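Local coordinates for uncharacterized protein (PDB 5HAL) that is of unknown function but folds as a MoaF-like beta-barrel of the calycin clan and is a putative beta-lactamase, at residues E58-T62 / I73-E77; D79-V84 / T96-A101. One frame throughout, in Å; residues are numbered along the deposited sequence. Where two conformers were deposited one is given.

Contact 1 of 2, residues E58-T62 / I73-E77; sequences EVEYT and IAWQE
Val59 lays its CG2 methyl over one face of the Trp75 indole, 3.7 Å from the centroid of the five-membered ring and 17° off the normal, a CH-pi contact that suits a branched aliphatic side chain. At the edge of the indole, in its plane, lie Ile73 CG2 and the carboxylate carbon of Glu77. Trp75 NE1 gives a nearly straight hydrogen bond to Glu77 OE2 (2.8 Å, 170°), which fixes the rotation of the ring and satisfies its one polar atom. His85 and Met43 also meet the indole. With chi1 at 65° the Tyr61 ring turns away from Trp75 and runs beside Ile73, CD2 to CG2 3.9 Å; Tyr36 meets it edge-to-face.

Thr62 and Ala74 form a hydrogen-bonded antiparallel pair, Thr62 N to Ala74 O and Ala74 N to Thr62 O each 3.0 Å. Toward Glu60 the strands splay, and water takes over: one molecule bridges Glu60 O (2.6 Å) and Gln76 N; a second accepts from Glu60 N and makes a longer link, 3.2 Å, to Gln76 O. Such a twisted hairpin, strands 56-67 and 70-76, partly hydrated where they part, belongs to the antiparallel barrel of calycin-like proteins.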
loop_
_atom_site.group_PDB
_atom_site.type_symbol
_atom_site.label_atom_id
_atom_site.label_comp_id
_atom_site.label_asym_id
_atom_site.label_seq_id
_atom_site.Cartn_x
_atom_site.Cartn_y
_atom_site.Cartn_z
ATOM N N GLU A 58 -4.515 10.157 3.372
ATOM C CA GLU A 58 -3.930 9.552 4.557
ATOM C C GLU A 58 -4.883 8.497 5.090
ATOM O O GLU A 58 -6.076 8.768 5.266
ATOM C CB GLU A 58 -3.654 10.589 5.637
ATOM C CG GLU A 58 -2.915 10.011 6.839
ATOM C CD GLU A 58 -2.752 11.003 7.979
ATOM O OE1 GLU A 58 -3.250 12.138 7.868
ATOM O OE2 GLU A 58 -2.128 10.646 8.996
ATOM N N VAL A 59 -4.357 7.303 5.359
ATOM C CA VAL A 59 -5.151 6.218 5.908
ATOM C C VAL A 59 -4.507 5.691 7.183
ATOM O O VAL A 59 -3.312 5.880 7.438
ATOM C CB VAL A 59 -5.339 5.075 4.885
ATOM C CG1 VAL A 59 -6.075 5.594 3.645
ATOM C CG2 VAL A 59 -3.985 4.439 4.501
ATOM N N GLU A 60 -5.340 5.063 8.014
ATOM C CA GLU A 60 -4.881 4.190 9.092
ATOM C C GLU A 60 -4.791 2.773 8.546
ATOM O O GLU A 60 -5.709 2.318 7.869
ATOM C CB GLU A 60 -5.851 4.188 10.282
ATOM C CG GLU A 60 -6.199 5.528 10.887
ATOM C CD GLU A 60 -7.598 6.005 10.536
ATOM O OE1 GLU A 60 -7.773 7.241 10.450
ATOM O OE2 GLU A 60 -8.517 5.163 10.343
ATOM N N TYR A 61 -3.713 2.059 8.870
ATOM C CA TYR A 61 -3.569 0.695 8.370
ATOM C C TYR A 61 -3.263 -0.260 9.516
ATOM O O TYR A 61 -2.810 0.144 10.588
ATOM C CB TYR A 61 -2.465 0.597 7.296
ATOM C CG TYR A 61 -1.084 0.889 7.842
ATOM C CD1 TYR A 61 -0.603 2.192 7.916
ATOM C CD2 TYR A 61 -0.259 -0.144 8.298
ATOM C CE1 TYR A 61 0.671 2.463 8.430
ATOM C CE2 TYR A 61 1.015 0.118 8.818
ATOM C CZ TYR A 61 1.470 1.416 8.886
ATOM O OH TYR A 61 2.724 1.663 9.397
ATOM N N THR A 62 -3.515 -1.540 9.265
ATOM C CA THR A 62 -3.009 -2.639 10.073
ATOM C C THR A 62 -1.917 -3.351 9.290
ATOM O O THR A 62 -1.857 -3.269 8.061
ATOM C CB THR A 62 -4.126 -3.639 10.433
ATOM O OG1 THR A 62 -4.677 -4.212 9.232
ATOM C CG2 THR A 62 -5.246 -2.930 11.210
ATOM N N ILE A 73 -0.678 -5.742 4.706
ATOM C CA ILE A 73 -0.966 -4.352 5.052
ATOM C C ILE A 73 -2.351 -4.028 4.503
ATOM O O ILE A 73 -2.607 -4.228 3.307
ATOM C CB ILE A 73 0.110 -3.417 4.474
ATOM C CG1 ILE A 73 1.500 -3.908 4.912
ATOM C CG2 ILE A 73 -0.128 -1.953 4.884
ATOM C CD1 ILE A 73 2.656 -3.166 4.267
ATOM N N ALA A 74 -3.255 -3.557 5.367
ATOM C CA ALA A 74 -4.647 -3.355 4.964
ATOM C C ALA A 74 -5.182 -2.043 5.510
ATOM O O ALA A 74 -4.795 -1.590 6.585
ATOM C CB ALA A 74 -5.576 -4.502 5.429
ATOM N N TRP A 75 -6.088 -1.437 4.756
ATOM C CA TRP A 75 -6.701 -0.191 5.187
ATOM C C TRP A 75 -7.999 0.013 4.417
ATOM O O TRP A 75 -8.268 -0.656 3.415
ATOM C CB TRP A 75 -5.758 0.993 4.979
ATOM C CG TRP A 75 -5.461 1.321 3.534
ATOM C CD1 TRP A 75 -6.229 2.082 2.691
ATOM C CD2 TRP A 75 -4.302 0.928 2.778
ATOM N NE1 TRP A 75 -5.619 2.183 1.463
ATOM C CE2 TRP A 75 -4.432 1.492 1.493
ATOM C CE3 TRP A 75 -3.158 0.160 3.071
ATOM C CZ2 TRP A 75 -3.472 1.307 0.495
ATOM C CZ3 TRP A 75 -2.205 -0.023 2.086
ATOM C CH2 TRP A 75 -2.366 0.553 0.807
ATOM N N GLN A 76 -8.797 0.957 4.895
ATOM C CA GLN A 76 -10.023 1.351 4.229
ATOM C C GLN A 76 -9.978 2.854 4.006
ATOM O O GLN A 76 -9.660 3.613 4.922
ATOM C CB GLN A 76 -11.240 0.953 5.060
ATOM C CG GLN A 76 -12.575 1.289 4.442
ATOM C CD GLN A 76 -13.702 0.528 5.136
ATOM O OE1 GLN A 76 -13.658 0.297 6.353
ATOM N NE2 GLN A 76 -14.697 0.103 4.360
ATOM N N GLU A 77 -10.320 3.277 2.802
ATOM C CA GLU A 77 -10.202 4.663 2.395
ATOM C C GLU A 77 -11.451 5.435 2.809
ATOM O O GLU A 77 -12.450 4.855 3.241
ATOM C CB GLU A 77 -9.951 4.724 0.879
ATOM C CG GLU A 77 -8.475 4.975 0.559
ATOM C CD GLU A 77 -7.976 4.291 -0.686
ATOM O OE1 GLU A 77 -8.624 4.407 -1.747
ATOM O OE2 GLU A 77 -6.907 3.652 -0.611
HETATM O O HOH W 1 -8.263 2.094 7.429
HETATM O O HOH W 2 -8.074 5.046 7.290
#

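Contact 2 of 2, residues D79-V84 / T96-A101; sequences DRATVV and TFFTAA
Thr82 and Thr99 face each other in a hydrogen-bonded antiparallel pair, Thr82 N to Thr99 O 2.9 Å, as do Val84 and Phe97, Val84 N to Phe97 O 2.8 Å; each bond has its reciprocal, so four lace the strands together. Between them Val83 and Phe98 make the non-hydrogen-bonded pair.

Polar side chains and water come next. The two threonines stand side by side with Thr82 OG1 3.4 Å from Thr99 CB, and one water is hydrogen-bonded to both hydroxyls, 2.8 Å from Thr82 OG1 and equally from Thr99 OG1. Beta-branched and polar, threonine suits an extended strand whose face meets water. Where the strands give way to loop, Asp79 OD1 accepts from Ala81 N (3.1 Å), the donor lying above the carboxylate plane; this Asx turn shapes the chain leading into the strand. Asp79 OD2 takes a hydrogen bond from a water (2.7 Å) that itself accepts from Ala101 N, so a short acidic side chain serves both loops. Ala101 CB also rests in van der Waals contact on Asp79 O (3.4 Å).

Apolar contacts gather round Phe98. With CG anti to the backbone N (chi1 162°), its ring leans toward the end of its own strand, Ala100 N standing over the centre of one face. CE2 touches Ala81 CB at 3.8 Å and CD2 meets Val83 CG2, whose side chain crosses it at a slant. Ala81 is small enough to fit beside the ring.

In the sheet, strand 82-88 is flanked on its other side by strand 70-76, where Val83 packs on Trp75, while strand 93-99 passes on to strand 105-114, where Phe97 touches Phe105 and Arg107.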
loop_
_atom_site.group_PDB
_atom_site.type_symbol
_atom_site.label_atom_id
_atom_site.label_comp_id
_atom_site.label_asym_id
_atom_site.label_seq_id
_atom_site.Cartn_x
_atom_site.Cartn_y
_atom_site.Cartn_z
ATOM N N ASP A 79 -13.764 6.834 1.185
ATOM C CA ASP A 79 -15.017 6.496 0.525
ATOM C C ASP A 79 -15.416 5.044 0.771
ATOM O O ASP A 79 -16.345 4.551 0.119
ATOM C CB ASP A 79 -14.951 6.815 -0.987
ATOM C CG ASP A 79 -14.025 5.867 -1.764
ATOM O OD1 ASP A 79 -13.261 5.102 -1.145
ATOM O OD2 ASP A 79 -14.056 5.896 -3.012
ATOM N N ARG A 80 -14.727 4.360 1.698
ATOM C CA ARG A 80 -14.965 2.977 2.170
ATOM C C ARG A 80 -14.453 1.915 1.200
ATOM O O ARG A 80 -14.703 0.714 1.421
ATOM C CB ARG A 80 -16.445 2.724 2.509
ATOM C CG ARG A 80 -16.952 3.605 3.699
ATOM C CD ARG A 80 -18.450 3.542 3.850
ATOM N NE ARG A 80 -19.117 4.058 2.660
ATOM C CZ ARG A 80 -20.230 3.559 2.140
ATOM N NH1 ARG A 80 -20.827 2.509 2.697
ATOM N NH2 ARG A 80 -20.751 4.113 1.051
ATOM N N ALA A 81 -13.718 2.294 0.153
ATOM C CA ALA A 81 -12.952 1.307 -0.603
ATOM C C ALA A 81 -11.946 0.625 0.318
ATOM O O ALA A 81 -11.400 1.255 1.227
ATOM C CB ALA A 81 -12.228 1.979 -1.777
ATOM N N THR A 82 -11.702 -0.674 0.099
ATOM C CA THR A 82 -10.765 -1.425 0.934
ATOM C C THR A 82 -9.578 -1.916 0.117
ATOM O O THR A 82 -9.702 -2.235 -1.074
ATOM C CB THR A 82 -11.425 -2.628 1.615
ATOM O OG1 THR A 82 -11.848 -3.569 0.623
ATOM C CG2 THR A 82 -12.625 -2.184 2.430
ATOM N N VAL A 83 -8.422 -1.984 0.777
ATOM C CA VAL A 83 -7.168 -2.350 0.133
ATOM C C VAL A 83 -6.442 -3.351 1.014
ATOM O O VAL A 83 -6.295 -3.128 2.218
ATOM C CB VAL A 83 -6.270 -1.124 -0.116
ATOM C CG1 VAL A 83 -4.953 -1.557 -0.781
ATOM C CG2 VAL A 83 -7.002 -0.088 -0.978
ATOM N N VAL A 84 -5.977 -4.446 0.412
ATOM C CA VAL A 84 -5.085 -5.396 1.064
ATOM C C VAL A 84 -3.833 -5.511 0.208
ATOM O O VAL A 84 -3.918 -5.865 -0.977
ATOM C CB VAL A 84 -5.737 -6.776 1.240
ATOM C CG1 VAL A 84 -4.726 -7.764 1.810
ATOM C CG2 VAL A 84 -6.959 -6.687 2.136
ATOM N N THR A 96 -1.729 -6.931 -4.566
ATOM C CA THR A 96 -2.792 -6.115 -3.999
ATOM C C THR A 96 -4.165 -6.614 -4.420
ATOM O O THR A 96 -4.373 -7.093 -5.538
ATOM C CB THR A 96 -2.660 -4.627 -4.395
ATOM O OG1 THR A 96 -2.881 -4.477 -5.800
ATOM C CG2 THR A 96 -1.283 -4.125 -4.071
ATOM N N PHE A 97 -5.099 -6.463 -3.493
ATOM C CA PHE A 97 -6.510 -6.746 -3.683
ATOM C C PHE A 97 -7.255 -5.494 -3.265
ATOM O O PHE A 97 -7.074 -5.012 -2.144
ATOM C CB PHE A 97 -6.937 -7.948 -2.835
ATOM C CG PHE A 97 -6.084 -9.174 -3.060
ATOM C CD1 PHE A 97 -6.468 -10.134 -3.980
ATOM C CD2 PHE A 97 -4.892 -9.353 -2.362
ATOM C CE1 PHE A 97 -5.675 -11.281 -4.208
ATOM C CE2 PHE A 97 -4.099 -10.485 -2.584
ATOM C CZ PHE A 97 -4.504 -11.454 -3.511
ATOM N N PHE A 98 -8.079 -4.963 -4.157
ATOM C CA PHE A 98 -8.672 -3.644 -3.975
ATOM C C PHE A 98 -10.156 -3.765 -4.298
ATOM O O PHE A 98 -10.525 -4.206 -5.392
ATOM C CB PHE A 98 -7.936 -2.613 -4.863
ATOM C CG PHE A 98 -8.680 -1.326 -5.100
ATOM C CD1 PHE A 98 -8.987 -0.920 -6.394
ATOM C CD2 PHE A 98 -9.034 -0.492 -4.039
ATOM C CE1 PHE A 98 -9.666 0.293 -6.627
ATOM C CE2 PHE A 98 -9.711 0.719 -4.262
ATOM C CZ PHE A 98 -10.032 1.108 -5.553
ATOM N N THR A 99 -11.001 -3.454 -3.323
ATOM C CA THR A 99 -12.447 -3.433 -3.518
ATOM C C THR A 99 -12.855 -1.967 -3.534
ATOM O O THR A 99 -12.783 -1.292 -2.501
ATOM C CB THR A 99 -13.188 -4.196 -2.417
ATOM O OG1 THR A 99 -12.688 -5.539 -2.317
ATOM C CG2 THR A 99 -14.687 -4.239 -2.724
ATOM N N ALA A 100 -13.250 -1.469 -4.704
ATOM C CA ALA A 100 -13.694 -0.086 -4.811
ATOM C C ALA A 100 -15.014 0.109 -4.076
ATOM O O ALA A 100 -15.734 -0.850 -3.774
ATOM C CB ALA A 100 -13.852 0.325 -6.273
ATOM N N ALA A 101 -15.342 1.376 -3.797
ATOM C CA ALA A 101 -16.645 1.681 -3.204
ATOM C C ALA A 101 -17.789 1.142 -4.058
ATOM O O ALA A 101 -18.869 0.837 -3.539
ATOM C CB ALA A 101 -16.799 3.190 -3.007
HETATM O O HOH W 3 -13.685 3.703 -4.628
HETATM O O HOH W 4 -10.383 -5.594 -0.661
#

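Contacts 1 and 2 are successive hairpin pairings of one antiparallel barrel, sharing no strand but meeting through neighbours 70-76 and 82-88, where Val83 N probably bonds to Trp75 O. Both are partly buried; contact 1, nearer the centre of the chain, has the larger share of buried residues, four of nine touching against three of eleven. Rings occur in both, but the carboxylate of contact 1 fixes a ring N-H, whereas that of contact 2 holds loop backbone N-H groups, directly and through water. Waters replace backbone bonds in 58-62/73-77; in 79-84/96-101 they join two threonine hydroxyls, and a carboxylate to a backbone N. Bound 1,2-ethanediol, probably from crystallisation, lies close to the side chains of Trp75 and of Val83.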